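Local coordinates for protein phage related exonuclease (PDB 3K93) that probably degrades nucleic acid as a phage-type exonuclease and carries a metal site occupied by a sodium ion, at residues Thr61-Glu66 against Pro161-Leu166; Cys114-Gly119 against Phe174-Leu179; Gly119-Phe124 against Phe157-Thr162. All coordinates share one frame; numbering follows the deposited sequence.

Contact 1 (Thr61-Glu66 against Pro161-Leu166)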
ATOM      1  N   THR A  61     -13.577   2.301  14.175  1.00 17.45           N
ATOM      2  CA  THR A  61     -14.108   3.514  14.804  1.00 16.86           C
ATOM      3  C   THR A  61     -15.427   3.204  15.551  1.00 17.02           C
ATOM      4  O   THR A  61     -15.689   3.792  16.593  1.00 18.37           O
ATOM      5  CB  THR A  61     -14.350   4.663  13.763  1.00 16.93           C
ATOM      6  OG1 THR A  61     -15.358   4.255  12.854  1.00 17.55           O
ATOM      7  CG2 THR A  61     -13.063   5.005  12.962  1.00 14.95           C
ATOM      8  N   GLN A  62     -16.252   2.303  15.037  1.00 16.54           N
ATOM      9  CA  GLN A  62     -17.460   1.943  15.761  0.50 17.03           C
ATOM     10  C   GLN A  62     -17.140   1.269  17.100  1.00 17.02           C
ATOM     11  O   GLN A  62     -17.867   1.478  18.068  1.00 17.22           O
ATOM     12  CB  GLN A  62     -18.388   1.068  14.921  0.50 17.64           C
ATOM     13  CG  GLN A  62     -19.855   0.983  15.453  0.50 18.81           C
ATOM     14  CD  GLN A  62     -20.417   2.317  15.999  0.50 19.94           C
ATOM     15  OE1 GLN A  62     -20.982   2.346  17.090  0.50 21.03           O
ATOM     16  NE2 GLN A  62     -20.271   3.409  15.236  0.50 19.32           N
ATOM     17  N   LYS A  63     -16.054   0.499  17.187  1.00 16.33           N
ATOM     18  CA  LYS A  63     -15.689  -0.129  18.476  1.00 16.04           C
ATOM     19  C   LYS A  63     -15.445   0.933  19.541  1.00 16.50           C
ATOM     20  O   LYS A  63     -15.960   0.830  20.669  1.00 15.20           O
ATOM     21  CB  LYS A  63     -14.473  -1.046  18.351  1.00 15.40           C
ATOM     22  CG  LYS A  63     -14.013  -1.701  19.658  1.00 14.33           C
ATOM     23  CD  LYS A  63     -12.873  -2.657  19.454  1.00 10.83           C
ATOM     24  CE  LYS A  63     -12.378  -3.288  20.756  1.00  9.32           C
ATOM     25  NZ  LYS A  63     -11.343  -4.387  20.581  1.00  5.03           N
ATOM     26  N   GLY A  64     -14.688   1.964  19.178  1.00 17.58           N
ATOM     27  CA  GLY A  64     -14.409   3.081  20.096  1.00 18.51           C
ATOM     28  C   GLY A  64     -15.674   3.785  20.537  1.00 19.35           C
ATOM     29  O   GLY A  64     -15.784   4.208  21.662  1.00 20.53           O
ATOM     30  N   ASN A  65     -16.640   3.906  19.650  1.00 20.21           N
ATOM     31  CA  ASN A  65     -17.897   4.539  20.013  1.00 21.29           C
ATOM     32  C   ASN A  65     -18.670   3.696  20.996  1.00 20.80           C
ATOM     33  O   ASN A  65     -19.130   4.211  21.979  1.00 20.02           O
ATOM     34  CB  ASN A  65     -18.755   4.821  18.785  1.00 21.42           C
ATOM     35  CG  ASN A  65     -18.197   5.955  17.930  1.00 24.97           C
ATOM     36  OD1 ASN A  65     -17.538   6.882  18.445  1.00 27.08           O
ATOM     37  ND2 ASN A  65     -18.484   5.901  16.603  1.00 26.67           N
ATOM     38  N   GLU A  66     -18.780   2.400  20.731  1.00 20.90           N
ATOM     39  CA  GLU A  66     -19.489   1.498  21.627  1.00 21.51           C
ATOM     40  C   GLU A  66     -18.857   1.357  22.985  1.00 21.27           C
ATOM     41  O   GLU A  66     -19.575   1.216  23.968  1.00 21.54           O
ATOM     42  CB  GLU A  66     -19.706   0.129  20.998  1.00 21.63           C
ATOM     43  CG  GLU A  66     -20.632   0.232  19.784  1.00 25.50           C
ATOM     44  CD  GLU A  66     -21.054  -1.107  19.167  1.00 29.19           C
ATOM     45  OE1 GLU A  66     -20.786  -2.190  19.767  1.00 30.06           O
ATOM     46  OE2 GLU A  66     -21.678  -1.044  18.065  1.00 31.74           O
ATOM     47  N   PRO A 161     -12.197  -6.563  24.646  1.00 11.71           N
ATOM     48  CA  PRO A 161     -12.732  -7.476  23.631  1.00 12.44           C
ATOM     49  C   PRO A 161     -13.615  -6.758  22.643  1.00 13.60           C
ATOM     50  O   PRO A 161     -14.309  -5.810  23.022  1.00 14.44           O
ATOM     51  CB  PRO A 161     -13.583  -8.465  24.437  1.00 11.73           C
ATOM     52  CG  PRO A 161     -13.265  -8.249  25.818  1.00 12.31           C
ATOM     53  CD  PRO A 161     -12.641  -6.918  25.997  1.00 11.58           C
ATOM     54  N   THR A 162     -13.604  -7.201  21.385  1.00 14.49           N
ATOM     55  CA  THR A 162     -14.418  -6.590  20.363  1.00 14.96           C
ATOM     56  C   THR A 162     -15.867  -7.022  20.572  1.00 15.75           C
ATOM     57  O   THR A 162     -16.124  -8.194  20.705  1.00 15.91           O
ATOM     58  CB  THR A 162     -13.899  -6.981  18.952  1.00 15.58           C
ATOM     59  OG1 THR A 162     -12.573  -6.462  18.793  1.00 14.13           O
ATOM     60  CG2 THR A 162     -14.779  -6.412  17.830  1.00 14.52           C
ATOM     61  N   PRO A 163     -16.813  -6.069  20.629  1.00 16.51           N
ATOM     62  CA  PRO A 163     -18.241  -6.422  20.763  1.00 17.30           C
ATOM     63  C   PRO A 163     -18.687  -7.318  19.616  1.00 18.11           C
ATOM     64  O   PRO A 163     -18.301  -7.077  18.473  1.00 17.75           O
ATOM     65  CB  PRO A 163     -18.961  -5.072  20.662  1.00 17.85           C
ATOM     66  CG  PRO A 163     -17.938  -4.026  20.857  1.00 16.97           C
ATOM     67  CD  PRO A 163     -16.592  -4.615  20.630  1.00 16.79           C
ATOM     68  N   LEU A 164     -19.477  -8.334  19.920  1.00 19.43           N
ATOM     69  CA  LEU A 164     -19.906  -9.328  18.931  1.00 20.80           C
ATOM     70  C   LEU A 164     -20.485  -8.745  17.662  1.00 22.04           C
ATOM     71  O   LEU A 164     -20.195  -9.216  16.581  1.00 22.38           O
ATOM     72  CB  LEU A 164     -20.916 -10.290  19.530  1.00 20.62           C
ATOM     73  CG  LEU A 164     -20.319 -11.490  20.259  1.00 21.53           C
ATOM     74  CD1 LEU A 164     -21.380 -12.199  21.148  1.00 19.25           C
ATOM     75  CD2 LEU A 164     -19.685 -12.479  19.243  1.00 21.83           C
ATOM     76  N   ASN A 165     -21.257  -7.678  17.791  1.00 23.39           N
ATOM     77  CA  ASN A 165     -21.917  -7.110  16.647  1.00 24.50           C
ATOM     78  C   ASN A 165     -20.927  -6.508  15.618  1.00 23.82           C
ATOM     79  O   ASN A 165     -21.325  -6.159  14.530  1.00 23.46           O
ATOM     80  CB  ASN A 165     -22.975  -6.074  17.101  1.00 25.27           C
ATOM     81  CG  ASN A 165     -22.369  -4.721  17.418  1.00 29.38           C
ATOM     82  OD1 ASN A 165     -22.362  -3.841  16.569  1.00 37.09           O
ATOM     83  ND2 ASN A 165     -21.823  -4.556  18.624  1.00 32.88           N
ATOM     84  N   LEU A 166     -19.648  -6.380  15.968  1.00 23.10           N
ATOM     85  CA  LEU A 166     -18.681  -5.807  15.070  1.00 22.33           C
ATOM     86  C   LEU A 166     -17.751  -6.850  14.464  1.00 22.83           C
ATOM     87  O   LEU A 166     -16.870  -6.496  13.712  1.00 23.69           O
ATOM     88  CB  LEU A 166     -17.876  -4.751  15.806  1.00 21.80           C
ATOM     89  CG  LEU A 166     -18.677  -3.557  16.311  1.00 21.45           C
ATOM     90  CD1 LEU A 166     -17.764  -2.564  17.016  1.00 19.21           C
ATOM     91  CD2 LEU A 166     -19.431  -2.886  15.123  1.00 19.64           C
TER
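Lys63 NZ donates to the hydroxyl oxygen of Thr162, OG1, over 3.0 Å, and the same ammonium is hydrogen-bonded to the backbone oxygens of Phe160, Trp116 and Ser115. Its chain gets there fully stretched, extended through every torsion up to chi4 at 173°, which sets NZ at the far end of a straight rod that crosses the Thr162 side chain at about a right angle. One turn further along helix 59-66, the carboxylate of Glu66 meets the amide of Asn165 tip to tip. Asn165 ND2 reaches Glu66 OE1 at 2.8 Å in a nearly straight bond (164°); the bond comes in on the syn lone pair of OE1, and that oxygen lies close to the plane of the Asn165 amide. The two flat groups are only 18° from coplanar, which also brings Glu66 OE2 within 3.2 Å of Asn165 OD1. These are two acceptors, a pairing that probably offsets part of the gain.

Between the two polar anchors sits the apolar filling. Leu166 pushes CD1 against the helix backbone, 3.5 Å from Lys63 N, while its CD2 lies beside the aliphatic start of Gln62, 3.9 Å from CG. The Pro163 ring lies across the Lys63 chain, its CD 4.0 Å from Lys63 CG, and its CB is 3.5 Å from Glu66 OE1. The turn that presents Leu166 is closed by Leu166 N bonding to Pro163 O at 2.9 Å.

The contact thus seats the end of helix 59-66 on the loop that leaves strand 152-158. Its two ends differ in chemistry: Glu66 and Asn165 pair near the surface, whereas the buried Lys63 ammonium is surrounded by one hydroxyl and three carbonyls, more acceptors than it has protons, so some are probably shared; their dipoles would be expected to stabilise its positive charge.

Contact 2 (Cys114-Gly119 against Phe174-Leu179)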
ATOM      1  N   CYS A 114      -9.398   3.043  21.702  1.00 14.55           N
ATOM      2  CA  CYS A 114      -9.832   1.651  21.858  1.00 14.62           C
ATOM      3  C   CYS A 114      -9.275   0.817  20.736  1.00 13.15           C
ATOM      4  O   CYS A 114      -9.830   0.794  19.666  1.00 12.71           O
ATOM      5  CB  CYS A 114     -11.372   1.571  21.841  1.00 14.80           C
ATOM      6  SG  CYS A 114     -12.082   2.247  23.348  1.00 18.24           S
ATOM      7  N   SER A 115      -8.176   0.122  20.988  1.00 12.88           N
ATOM      8  CA  SER A 115      -7.543  -0.714  19.970  1.00 12.02           C
ATOM      9  C   SER A 115      -8.475  -1.816  19.434  1.00 12.11           C
ATOM     10  O   SER A 115      -9.304  -2.370  20.180  1.00 12.48           O
ATOM     11  CB  SER A 115      -6.289  -1.357  20.541  1.00 12.40           C
ATOM     12  OG  SER A 115      -5.460  -0.382  21.165  1.00 12.08           O
ATOM     13  N   TRP A 116      -8.338  -2.124  18.156  1.00 10.67           N
ATOM     14  CA  TRP A 116      -9.111  -3.204  17.563  1.00 11.33           C
ATOM     15  C   TRP A 116      -8.751  -4.601  18.106  1.00 11.60           C
ATOM     16  O   TRP A 116      -9.634  -5.368  18.546  1.00 11.25           O
ATOM     17  CB  TRP A 116      -8.962  -3.189  16.036  1.00 10.73           C
ATOM     18  CG  TRP A 116      -9.715  -4.265  15.366  1.00 10.67           C
ATOM     19  CD1 TRP A 116      -9.190  -5.367  14.752  1.00  9.56           C
ATOM     20  CD2 TRP A 116     -11.147  -4.386  15.259  1.00 10.42           C
ATOM     21  NE1 TRP A 116     -10.201  -6.159  14.267  1.00 12.54           N
ATOM     22  CE2 TRP A 116     -11.411  -5.585  14.562  1.00 11.53           C
ATOM     23  CE3 TRP A 116     -12.226  -3.590  15.671  1.00 12.41           C
ATOM     24  CZ2 TRP A 116     -12.722  -6.014  14.253  1.00 13.47           C
ATOM     25  CZ3 TRP A 116     -13.549  -4.008  15.369  1.00 11.37           C
ATOM     26  CH2 TRP A 116     -13.778  -5.216  14.681  1.00 13.18           C
ATOM     27  N   ASP A 117      -7.467  -4.932  18.069  1.00 11.18           N
ATOM     28  CA  ASP A 117      -7.022  -6.252  18.458  1.00 11.52           C
ATOM     29  C   ASP A 117      -5.622  -6.228  19.061  1.00 10.82           C
ATOM     30  O   ASP A 117      -4.987  -5.175  19.131  1.00  9.93           O
ATOM     31  CB  ASP A 117      -7.205  -7.280  17.280  1.00 12.44           C
ATOM     32  CG  ASP A 117      -6.226  -7.127  16.160  1.00 15.06           C
ATOM     33  OD1 ASP A 117      -5.272  -6.301  16.246  1.00 18.03           O
ATOM     34  OD2 ASP A 117      -6.396  -7.916  15.180  1.00 16.57           O
ATOM     35  N   ILE A 118      -5.186  -7.386  19.540  1.00 10.34           N
ATOM     36  CA  ILE A 118      -3.885  -7.538  20.198  1.00 10.00           C
ATOM     37  C   ILE A 118      -2.774  -7.049  19.266  1.00 10.05           C
ATOM     38  O   ILE A 118      -1.858  -6.373  19.690  1.00 10.12           O
ATOM     39  CB  ILE A 118      -3.647  -9.018  20.649  1.00 10.24           C
ATOM     40  CG1 ILE A 118      -4.626  -9.383  21.788  1.00  8.25           C
ATOM     41  CG2 ILE A 118      -2.160  -9.271  21.042  1.00  8.14           C
ATOM     42  CD1 ILE A 118      -4.850 -10.895  21.996  1.00  5.95           C
ATOM     43  N   GLY A 119      -2.891  -7.372  17.992  1.00 10.49           N
ATOM     44  CA  GLY A 119      -1.911  -6.937  17.019  1.00 11.19           C
ATOM     45  C   GLY A 119      -1.734  -5.439  16.882  1.00 11.50           C
ATOM     46  O   GLY A 119      -0.594  -4.963  16.756  1.00 11.37           O
ATOM     47  N   PHE A 174     -12.223 -15.911  18.396  1.00 12.34           N
ATOM     48  CA  PHE A 174     -11.144 -16.392  19.260  1.00 12.59           C
ATOM     49  C   PHE A 174     -10.113 -15.305  19.508  1.00 12.12           C
ATOM     50  O   PHE A 174      -9.755 -15.024  20.651  1.00 11.41           O
ATOM     51  CB  PHE A 174     -10.496 -17.630  18.644  1.00 12.84           C
ATOM     52  CG  PHE A 174      -9.348 -18.144  19.408  1.00 13.68           C
ATOM     53  CD1 PHE A 174      -9.540 -18.764  20.624  1.00 15.58           C
ATOM     54  CD2 PHE A 174      -8.070 -18.042  18.908  1.00 14.89           C
ATOM     55  CE1 PHE A 174      -8.489 -19.261  21.339  1.00 16.01           C
ATOM     56  CE2 PHE A 174      -6.986 -18.542  19.656  1.00 15.53           C
ATOM     57  CZ  PHE A 174      -7.207 -19.153  20.856  1.00 14.52           C
ATOM     58  N   LYS A 175      -9.684 -14.660  18.435  1.00 12.20           N
ATOM     59  CA  LYS A 175      -8.660 -13.604  18.540  1.00 12.94           C
ATOM     60  C   LYS A 175      -9.169 -12.283  19.136  1.00 12.78           C
ATOM     61  O   LYS A 175      -8.502 -11.699  19.967  1.00 13.28           O
ATOM     62  CB  LYS A 175      -7.988 -13.371  17.192  1.00 12.33           C
ATOM     63  CG  LYS A 175      -7.139 -14.573  16.755  1.00 14.43           C
ATOM     64  CD  LYS A 175      -6.846 -14.563  15.281  1.00 17.66           C
ATOM     65  CE  LYS A 175      -5.685 -13.715  14.957  1.00 21.31           C
ATOM     66  NZ  LYS A 175      -5.468 -13.758  13.494  1.00 23.24           N
ATOM     67  N   LEU A 176     -10.348 -11.833  18.703  1.00 12.73           N
ATOM     68  CA  LEU A 176     -10.864 -10.537  19.060  1.00 12.17           C
ATOM     69  C   LEU A 176     -11.561 -10.472  20.436  1.00 12.11           C
ATOM     70  O   LEU A 176     -11.727  -9.365  20.969  1.00 12.48           O
ATOM     71  CB  LEU A 176     -11.820 -10.042  17.974  1.00 12.48           C
ATOM     72  CG  LEU A 176     -11.219  -9.859  16.578  1.00 12.57           C
ATOM     73  CD1 LEU A 176     -12.280  -9.439  15.604  1.00 10.80           C
ATOM     74  CD2 LEU A 176     -10.066  -8.862  16.601  1.00 10.63           C
ATOM     75  N   ILE A 177     -11.964 -11.628  20.976  1.00 11.57           N
ATOM     76  CA  ILE A 177     -12.591 -11.755  22.294  1.00 11.77           C
ATOM     77  C   ILE A 177     -11.836 -12.706  23.267  1.00 12.31           C
ATOM     78  O   ILE A 177     -11.308 -12.269  24.295  1.00 12.42           O
ATOM     79  CB  ILE A 177     -14.049 -12.268  22.191  1.00 11.68           C
ATOM     80  CG1 ILE A 177     -14.899 -11.364  21.263  1.00 12.12           C
ATOM     81  CG2 ILE A 177     -14.684 -12.380  23.623  1.00 11.15           C
ATOM     82  CD1 ILE A 177     -16.391 -11.866  21.153  1.00 10.96           C
ATOM     83  N   ASP A 178     -11.778 -13.990  22.954  1.00 12.93           N
ATOM     84  CA  ASP A 178     -11.243 -14.984  23.918  1.00 13.42           C
ATOM     85  C   ASP A 178      -9.814 -14.695  24.383  1.00 13.45           C
ATOM     86  O   ASP A 178      -9.522 -14.687  25.584  1.00 13.09           O
ATOM     87  CB  ASP A 178     -11.271 -16.397  23.324  1.00 13.93           C
ATOM     88  CG  ASP A 178     -12.675 -16.843  22.913  1.00 17.29           C
ATOM     89  OD1 ASP A 178     -13.650 -16.087  23.115  1.00 19.53           O
ATOM     90  OD2 ASP A 178     -12.795 -17.943  22.357  1.00 20.43           O
ATOM     91  N   LEU A 179      -8.920 -14.466  23.432  1.00 13.42           N
ATOM     92  CA  LEU A 179      -7.533 -14.156  23.771  1.00 13.19           C
ATOM     93  C   LEU A 179      -7.388 -12.867  24.569  1.00 12.60           C
ATOM     94  O   LEU A 179      -6.469 -12.757  25.346  1.00 12.19           O
ATOM     95  CB  LEU A 179      -6.684 -14.027  22.513  1.00 13.33           C
ATOM     96  CG  LEU A 179      -6.415 -15.281  21.701  1.00 14.41           C
ATOM     97  CD1 LEU A 179      -5.503 -14.864  20.512  1.00 13.27           C
ATOM     98  CD2 LEU A 179      -5.815 -16.429  22.582  1.00 13.46           C
TER
HETATM   99  O   HOH W   1      -9.771  -7.615  20.123  1.00  9.19           O
HETATM  100  O   HOH W   2      -7.476  -9.135  19.922  1.00 10.27           O
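Leu176 splays its two methyls against the indole of Trp116: CD1 comes to 3.7 Å from CZ2 on the six-membered ring, and CD2 to 3.6 Å from NE1. The two side chains cross obliquely, the methyls spanning from the pyrrole nitrogen to the benzo ring. CG of Trp116 stands anti to the backbone N (chi1 180°); the turn of the ring about CB-CG then decides which atoms face Leu176. CD2 of Leu176 also touches the next residue, at a tight 3.3 Å from Asp117 CB. The carboxylate of Asp117 is engaged otherwise, OD1 with Ser120 N and OD2 with the hydroxyl of Tyr52 of the second subunit.

On the other flank Ile118 and Leu179 meet at about a right angle, Ile118 CD1 pressing against Leu179 CB at 3.7 Å.

This pairs the loop that follows strand 108-114 with helix 173-181. That strand leads out of the sheet whose Asp111 and Thr112 take part in the sodium site, and its Asp-Thr-Lys sequence is consistent with the PD-(D/E)XK nuclease core. The helix is not regular here: it has a wider pi-type turn at Phe174 to Asp178, with Leu179 N bonded to Phe174 O at 3.0 Å.

Where backbone faces backbone, two waters fill in. Water 1 donates to Trp116 O and, at 2.8 Å, to Leu176 O; the latter carbonyl also accepts Thr162 N. Water 2 takes the N-H of Ile118 over 2.9 Å and donates to Lys175 O. The second subunit lies alongside, with Glu56 of that subunit in a salt bridge to Lys175 NZ, and Tyr52 and Phe50 of the same subunit packing on Ile118 and Leu179 respectively.

Contact 3 (Gly119-Phe124 against Phe157-Thr162)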
ATOM      1  N   GLY A 119      -2.891  -7.372  17.992  1.00 10.49           N
ATOM      2  CA  GLY A 119      -1.911  -6.937  17.019  1.00 11.19           C
ATOM      3  C   GLY A 119      -1.734  -5.439  16.882  1.00 11.50           C
ATOM      4  O   GLY A 119      -0.594  -4.963  16.756  1.00 11.37           O
ATOM      5  N   SER A 120      -2.840  -4.705  16.903  1.00 11.51           N
ATOM      6  CA  SER A 120      -2.815  -3.272  16.653  1.00 12.37           C
ATOM      7  C   SER A 120      -2.637  -2.503  17.977  1.00 11.63           C
ATOM      8  O   SER A 120      -2.208  -1.354  17.989  1.00 12.16           O
ATOM      9  CB  SER A 120      -4.139  -2.819  15.931  1.00 12.92           C
ATOM     10  OG  SER A 120      -5.308  -2.924  16.804  1.00 13.79           O
ATOM     11  N   HIS A 121      -2.958  -3.142  19.089  1.00 11.40           N
ATOM     12  CA  HIS A 121      -2.843  -2.504  20.398  1.00 11.68           C
ATOM     13  C   HIS A 121      -1.371  -2.359  20.826  1.00 11.91           C
ATOM     14  O   HIS A 121      -0.641  -3.342  20.811  1.00 12.23           O
ATOM     15  CB  HIS A 121      -3.577  -3.321  21.459  1.00 11.20           C
ATOM     16  CG  HIS A 121      -3.487  -2.727  22.817  1.00 11.13           C
ATOM     17  ND1 HIS A 121      -4.179  -1.597  23.171  1.00 10.70           N
ATOM     18  CD2 HIS A 121      -2.754  -3.076  23.901  1.00 10.17           C
ATOM     19  CE1 HIS A 121      -3.905  -1.293  24.427  1.00  8.10           C
ATOM     20  NE2 HIS A 121      -3.022  -2.155  24.884  1.00  9.08           N
ATOM     21  N   PRO A 122      -0.953  -1.157  21.225  1.00 12.03           N
ATOM     22  CA  PRO A 122       0.427  -0.947  21.661  1.00 12.88           C
ATOM     23  C   PRO A 122       0.665  -1.269  23.151  1.00 13.14           C
ATOM     24  O   PRO A 122       0.581  -0.396  24.028  1.00 13.17           O
ATOM     25  CB  PRO A 122       0.662   0.526  21.378  1.00 13.42           C
ATOM     26  CG  PRO A 122      -0.699   1.163  21.493  1.00 13.59           C
ATOM     27  CD  PRO A 122      -1.707   0.109  21.139  1.00 13.02           C
ATOM     28  N   PHE A 123       0.922  -2.543  23.410  1.00 12.36           N
ATOM     29  CA  PHE A 123       1.265  -3.002  24.707  1.00 12.02           C
ATOM     30  C   PHE A 123       2.563  -2.381  25.184  1.00 12.47           C
ATOM     31  O   PHE A 123       2.702  -2.127  26.377  1.00 14.23           O
ATOM     32  CB  PHE A 123       1.450  -4.528  24.723  1.00 11.66           C
ATOM     33  CG  PHE A 123       0.158  -5.305  24.633  1.00 10.84           C
ATOM     34  CD1 PHE A 123      -0.543  -5.635  25.782  1.00 10.40           C
ATOM     35  CD2 PHE A 123      -0.330  -5.732  23.410  1.00  9.99           C
ATOM     36  CE1 PHE A 123      -1.729  -6.357  25.721  1.00 10.21           C
ATOM     37  CE2 PHE A 123      -1.506  -6.439  23.346  1.00 12.18           C
ATOM     38  CZ  PHE A 123      -2.209  -6.751  24.526  1.00 11.24           C
ATOM     39  N   PHE A 124       3.532  -2.187  24.277  1.00 11.16           N
ATOM     40  CA  PHE A 124       4.908  -1.882  24.682  1.00  9.88           C
ATOM     41  C   PHE A 124       5.113  -0.394  24.664  1.00  9.38           C
ATOM     42  O   PHE A 124       4.552   0.264  23.838  1.00  8.13           O
ATOM     43  CB  PHE A 124       5.865  -2.649  23.783  1.00  8.91           C
ATOM     44  CG  PHE A 124       5.585  -4.128  23.792  1.00  9.42           C
ATOM     45  CD1 PHE A 124       5.735  -4.855  24.962  1.00  7.26           C
ATOM     46  CD2 PHE A 124       5.119  -4.783  22.662  1.00  7.52           C
ATOM     47  CE1 PHE A 124       5.437  -6.215  24.990  1.00  7.92           C
ATOM     48  CE2 PHE A 124       4.836  -6.123  22.682  1.00  7.77           C
ATOM     49  CZ  PHE A 124       4.978  -6.843  23.861  1.00  8.03           C
ATOM     50  N   PHE A 157      -4.244   4.190  25.499  1.00 14.51           N
ATOM     51  CA  PHE A 157      -4.506   3.103  24.567  1.00 13.52           C
ATOM     52  C   PHE A 157      -5.064   1.960  25.414  1.00 13.43           C
ATOM     53  O   PHE A 157      -4.397   1.513  26.341  1.00 11.99           O
ATOM     54  CB  PHE A 157      -3.220   2.645  23.901  1.00 13.45           C
ATOM     55  CG  PHE A 157      -2.653   3.641  22.960  1.00 13.45           C
ATOM     56  CD1 PHE A 157      -3.162   3.762  21.685  1.00 14.56           C
ATOM     57  CD2 PHE A 157      -1.607   4.448  23.329  1.00 13.80           C
ATOM     58  CE1 PHE A 157      -2.640   4.684  20.807  1.00 14.61           C
ATOM     59  CE2 PHE A 157      -1.079   5.368  22.443  1.00 13.95           C
ATOM     60  CZ  PHE A 157      -1.599   5.495  21.201  1.00 14.62           C
ATOM     61  N   VAL A 158      -6.279   1.505  25.064  1.00 13.02           N
ATOM     62  CA  VAL A 158      -7.001   0.497  25.824  0.50 12.36           C
ATOM     63  C   VAL A 158      -7.534  -0.610  24.913  1.00 12.70           C
ATOM     64  O   VAL A 158      -8.137  -0.336  23.852  1.00 13.31           O
ATOM     65  CB  VAL A 158      -8.140   1.130  26.634  0.50 12.45           C
ATOM     66  CG1 VAL A 158      -7.567   1.984  27.755  0.50 11.14           C
ATOM     67  CG2 VAL A 158      -9.041   1.958  25.746  0.50 11.78           C
ATOM     68  N   LEU A 159      -7.285  -1.860  25.303  1.00 12.62           N
ATOM     69  CA  LEU A 159      -7.746  -3.046  24.569  1.00 12.05           C
ATOM     70  C   LEU A 159      -8.833  -3.737  25.359  1.00 12.23           C
ATOM     71  O   LEU A 159      -8.577  -4.279  26.457  1.00 11.05           O
ATOM     72  CB  LEU A 159      -6.591  -4.046  24.334  1.00 11.77           C
ATOM     73  CG  LEU A 159      -7.002  -5.301  23.564  1.00 12.15           C
ATOM     74  CD1 LEU A 159      -7.552  -4.954  22.157  1.00  8.53           C
ATOM     75  CD2 LEU A 159      -5.846  -6.361  23.483  1.00  9.91           C
ATOM     76  N   PHE A 160     -10.046  -3.709  24.810  1.00 11.99           N
ATOM     77  CA  PHE A 160     -11.139  -4.487  25.322  1.00 12.51           C
ATOM     78  C   PHE A 160     -11.470  -5.526  24.265  1.00 12.01           C
ATOM     79  O   PHE A 160     -11.136  -5.343  23.090  1.00 11.68           O
ATOM     80  CB  PHE A 160     -12.396  -3.601  25.502  1.00 13.06           C
ATOM     81  CG  PHE A 160     -12.241  -2.495  26.519  1.00 14.35           C
ATOM     82  CD1 PHE A 160     -12.214  -2.781  27.872  1.00 15.25           C
ATOM     83  CD2 PHE A 160     -12.163  -1.173  26.123  1.00 17.61           C
ATOM     84  CE1 PHE A 160     -12.077  -1.785  28.813  1.00 15.55           C
ATOM     85  CE2 PHE A 160     -12.037  -0.145  27.095  1.00 18.01           C
ATOM     86  CZ  PHE A 160     -11.994  -0.467  28.436  1.00 15.59           C
ATOM     87  N   PRO A 161     -12.197  -6.563  24.646  1.00 11.71           N
ATOM     88  CA  PRO A 161     -12.732  -7.476  23.631  1.00 12.44           C
ATOM     89  C   PRO A 161     -13.615  -6.758  22.643  1.00 13.60           C
ATOM     90  O   PRO A 161     -14.309  -5.810  23.022  1.00 14.44           O
ATOM     91  CB  PRO A 161     -13.583  -8.465  24.437  1.00 11.73           C
ATOM     92  CG  PRO A 161     -13.265  -8.249  25.818  1.00 12.31           C
ATOM     93  CD  PRO A 161     -12.641  -6.918  25.997  1.00 11.58           C
ATOM     94  N   THR A 162     -13.604  -7.201  21.385  1.00 14.49           N
ATOM     95  CA  THR A 162     -14.418  -6.590  20.363  1.00 14.96           C
ATOM     96  C   THR A 162     -15.867  -7.022  20.572  1.00 15.75           C
ATOM     97  O   THR A 162     -16.124  -8.194  20.705  1.00 15.91           O
ATOM     98  CB  THR A 162     -13.899  -6.981  18.952  1.00 15.58           C
ATOM     99  OG1 THR A 162     -12.573  -6.462  18.793  1.00 14.13           O
ATOM    100  CG2 THR A 162     -14.779  -6.412  17.830  1.00 14.52           C
TER
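His121 lays a ring face on Leu159 CB, which sits 3.7 Å from the ring centroid and 13° off the normal, a CH-pi contact over the middle of the imidazole. CG stands anti to the backbone N (chi1 180°), and the ring's edge meets the strand end: CE1 is 3.4 Å from Phe157 O. ND1 is bonded to the hydroxyl of Ser115, which helps fix the ring's rotation.

A second CH-pi contact is just as close. Pro122 CG stands over one face of the Phe157 ring, offset toward the rim, at 3.7 Å from the centroid. Pro122 is the centre of an inverse gamma turn, closed by a weak bond from Phe123 N to His121 O, and this sharp bend carries the chain from the histidine to Phe123.

The packing thins beyond that. Phe123 points its CB away and reaches across with its tip alone, CZ to Leu159 CD2 at 3.8 Å. One face of its ring takes His121 CD2, two residues back, 3.5 Å above the centre, and the ring stacks with Phe50 of the second subunit. From Phe160 onward the other chain diverges.

Around this buried contact, strand 152-158 is hydrogen-bonded to its sheet neighbours 108-114 and 189-195. Helix 125-135 packs on Pro122 and Phe157, helix 173-181 reaches Leu159 through Val180, and helix 68-79 lies against Val158, whose CB points away from the loop.

Following the chain from the N terminus, the first segment to take part lies on helix 59-66 and waits nearly a hundred residues for its partner: contact 1 closes that long loop on 161-166. Within it the chain runs through strand 108-114 into 114-119, which opens contact 2, and straight on into 119-124, which opens contact 3. Helices 125-135 and 137-148 follow before strand 152-158 returns, and its end with the loop after it (157-162) closes contact 3, sharing Pro161 and Thr162 with contact 1. Helix 173-181 then closes contact 2, so contact 3 nests inside contact 2, while contacts 1 and 2 cross. Together they tie the two loops leaving the central sheet to helices 59-66 and 173-181.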